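Local coordinates for uncharacterized tRNA/rRNA methyltransferase HI_0380 (Haemophilus influenzae, PDB 3ILK), which is uncharacterised but probably binds RNA and transfers methyl groups to it from S-adenosyl-L-methionine, at residues 27-32 with 56-61. Sequence-based numbering, arbitrary orientation.
Sequences AMKTMG and ENIVKN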
loop_
_atom_site.group_PDB
_atom_site.type_symbol
_atom_site.label_atom_id
_atom_site.label_comp_id
_atom_site.label_asym_id
_atom_site.label_seq_id
_atom_site.Cartn_x
_atom_site.Cartn_y
_atom_site.Cartn_z
ATOM N N ALA A 27 -0.109 -19.142 0.400
ATOM C CA ALA A 27 0.213 -17.823 -0.224
ATOM C C ALA A 27 -0.571 -17.576 -1.529
ATOM O O ALA A 27 -1.226 -16.537 -1.688
ATOM C CB ALA A 27 1.748 -17.648 -0.475
HETATM N N MSE A 28 -0.563 -18.558 -2.403
HETATM C CA MSE A 28 -1.373 -18.520 -3.617
HETATM C C MSE A 28 -2.874 -18.250 -3.373
HETATM O O MSE A 28 -3.497 -17.402 -4.089
HETATM C CB MSE A 28 -1.264 -19.851 -4.373
HETATM C CG MSE A 28 0.127 -20.173 -4.895
HETATM SE SE MSE A 28 0.309 -21.941 -5.664
HETATM C CE MSE A 28 -1.042 -22.003 -7.019
ATOM N N LYS A 29 -3.477 -19.027 -2.476
ATOM C CA LYS A 29 -4.894 -18.894 -2.215
ATOM C C LYS A 29 -5.255 -17.517 -1.640
ATOM O O LYS A 29 -6.322 -17.000 -1.950
ATOM C CB LYS A 29 -5.424 -20.023 -1.306
ATOM C CG LYS A 29 -6.974 -20.104 -1.249
ATOM C CD LYS A 29 -7.427 -21.304 -0.491
ATOM C CE LYS A 29 -8.951 -21.461 -0.518
ATOM N NZ LYS A 29 -9.326 -22.716 0.138
ATOM N N THR A 30 -4.388 -16.923 -0.819
ATOM C CA THR A 30 -4.689 -15.605 -0.261
ATOM C C THR A 30 -4.826 -14.606 -1.404
ATOM O O THR A 30 -5.409 -13.570 -1.214
ATOM C CB THR A 30 -3.586 -15.056 0.718
ATOM O OG1 THR A 30 -2.340 -14.900 0.024
ATOM C CG2 THR A 30 -3.371 -15.968 1.881
HETATM N N MSE A 31 -4.260 -14.912 -2.580
HETATM C CA MSE A 31 -4.261 -13.949 -3.694
HETATM C C MSE A 31 -5.124 -14.393 -4.860
HETATM O O MSE A 31 -5.274 -13.661 -5.843
HETATM C CB MSE A 31 -2.835 -13.619 -4.173
HETATM C CG MSE A 31 -2.000 -12.926 -3.121
HETATM SE SE MSE A 31 -2.676 -11.172 -2.607
HETATM C CE MSE A 31 -2.579 -11.306 -0.678
ATOM N N GLY A 32 -5.741 -15.558 -4.760
ATOM C CA GLY A 32 -6.658 -15.975 -5.835
ATOM C C GLY A 32 -6.040 -16.911 -6.884
ATOM O O GLY A 32 -6.703 -17.217 -7.889
ATOM N N GLU A 56 -5.973 -26.719 1.176
ATOM C CA GLU A 56 -5.736 -28.107 0.794
ATOM C C GLU A 56 -6.113 -28.394 -0.659
ATOM O O GLU A 56 -5.472 -29.221 -1.314
ATOM C CB GLU A 56 -6.490 -29.081 1.697
ATOM C CG GLU A 56 -5.970 -29.177 3.132
ATOM C CD GLU A 56 -6.507 -28.071 4.038
ATOM O OE1 GLU A 56 -7.169 -27.139 3.533
ATOM O OE2 GLU A 56 -6.277 -28.137 5.269
ATOM N N ASN A 57 -7.164 -27.738 -1.145
ATOM C CA ASN A 57 -7.649 -27.990 -2.493
ATOM C C ASN A 57 -6.519 -27.806 -3.504
ATOM O O ASN A 57 -6.359 -28.616 -4.464
ATOM C CB ASN A 57 -8.844 -27.081 -2.831
ATOM C CG ASN A 57 -8.485 -25.569 -2.779
ATOM O OD1 ASN A 57 -8.048 -25.024 -1.734
ATOM N ND2 ASN A 57 -8.669 -24.891 -3.911
ATOM N N ILE A 58 -5.722 -26.756 -3.275
ATOM C CA ILE A 58 -4.597 -26.412 -4.174
ATOM C C ILE A 58 -3.540 -27.523 -4.164
ATOM O O ILE A 58 -3.098 -27.945 -5.214
ATOM C CB ILE A 58 -4.042 -24.983 -3.871
ATOM C CG1 ILE A 58 -5.141 -23.927 -4.137
ATOM C CG2 ILE A 58 -2.717 -24.732 -4.618
ATOM C CD1 ILE A 58 -4.837 -22.463 -3.673
ATOM N N VAL A 59 -3.216 -28.044 -2.974
ATOM C CA VAL A 59 -2.278 -29.153 -2.817
ATOM C C VAL A 59 -2.814 -30.450 -3.436
ATOM O O VAL A 59 -2.046 -31.172 -4.110
ATOM C CB VAL A 59 -1.966 -29.390 -1.324
ATOM C CG1 VAL A 59 -0.994 -30.599 -1.114
ATOM C CG2 VAL A 59 -1.445 -28.130 -0.687
ATOM N N LYS A 60 -4.118 -30.724 -3.256
ATOM C CA LYS A 60 -4.754 -31.937 -3.848
ATOM C C LYS A 60 -4.688 -31.918 -5.358
ATOM O O LYS A 60 -4.390 -32.935 -6.018
ATOM C CB LYS A 60 -6.253 -32.045 -3.439
ATOM C CG LYS A 60 -6.536 -32.397 -1.982
ATOM C CD LYS A 60 -8.077 -32.437 -1.774
ATOM C CE LYS A 60 -8.431 -32.682 -0.328
ATOM N NZ LYS A 60 -9.908 -32.637 -0.049
ATOM N N ASN A 61 -4.983 -30.747 -5.925
ATOM C CA ASN A 61 -5.104 -30.648 -7.378
ATOM C C ASN A 61 -3.790 -30.397 -8.093
ATOM O O ASN A 61 -3.746 -30.338 -9.303
ATOM C CB ASN A 61 -6.196 -29.619 -7.738
ATOM C CG ASN A 61 -7.622 -30.140 -7.408
ATOM O OD1 ASN A 61 -8.374 -29.503 -6.697
ATOM N ND2 ASN A 61 -7.970 -31.286 -7.928
#
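Lys-29, on helix 18-31, meets Ile-58 and Asn-57 of helix 56-61. CB starts hard against Ile-58: the CD1 methyl sits 3.4 Å from Lys-29 CB, tighter than ordinary van der Waals packing, and also touches Lys-29 CA. CG, anti to the backbone N (chi1 -167°), still lies 4.0 Å from Ile-58 CD1. Extended from there on, the chain carries CD and CE along near the amide oxygen of Asn-57 and brings NZ closest to it. NZ donates to Asn-57 OD1 over 3.2 Å, coming in above the carbonyl plane, 43° out of it. A second bond, to the carbonyl oxygen of Gly-54, is its stronger one, and ties the ammonium to the loop leading into helix 56-61. Both helices belong to the parallel-sheet SPOUT methyltransferase domain; here their short segments pass 10.3 Å apart at 118°, at a distance from the predicted cofactor site. Glu-56 OE1 remains 6.0 Å from Lys-29 NZ, close enough perhaps to favour the positive charge without pairing with it. The rest of the contact is apolar. Met-28, a selenomethionine, bends at chi3 to bring CE within 4.0 Å of Ile-58 CG2, and both side chains rest on Leu-36 of strand 35-39. On the backbone side, the Lys-29 carbonyl accepts a hydrogen bond from Asn-137 of the second subunit.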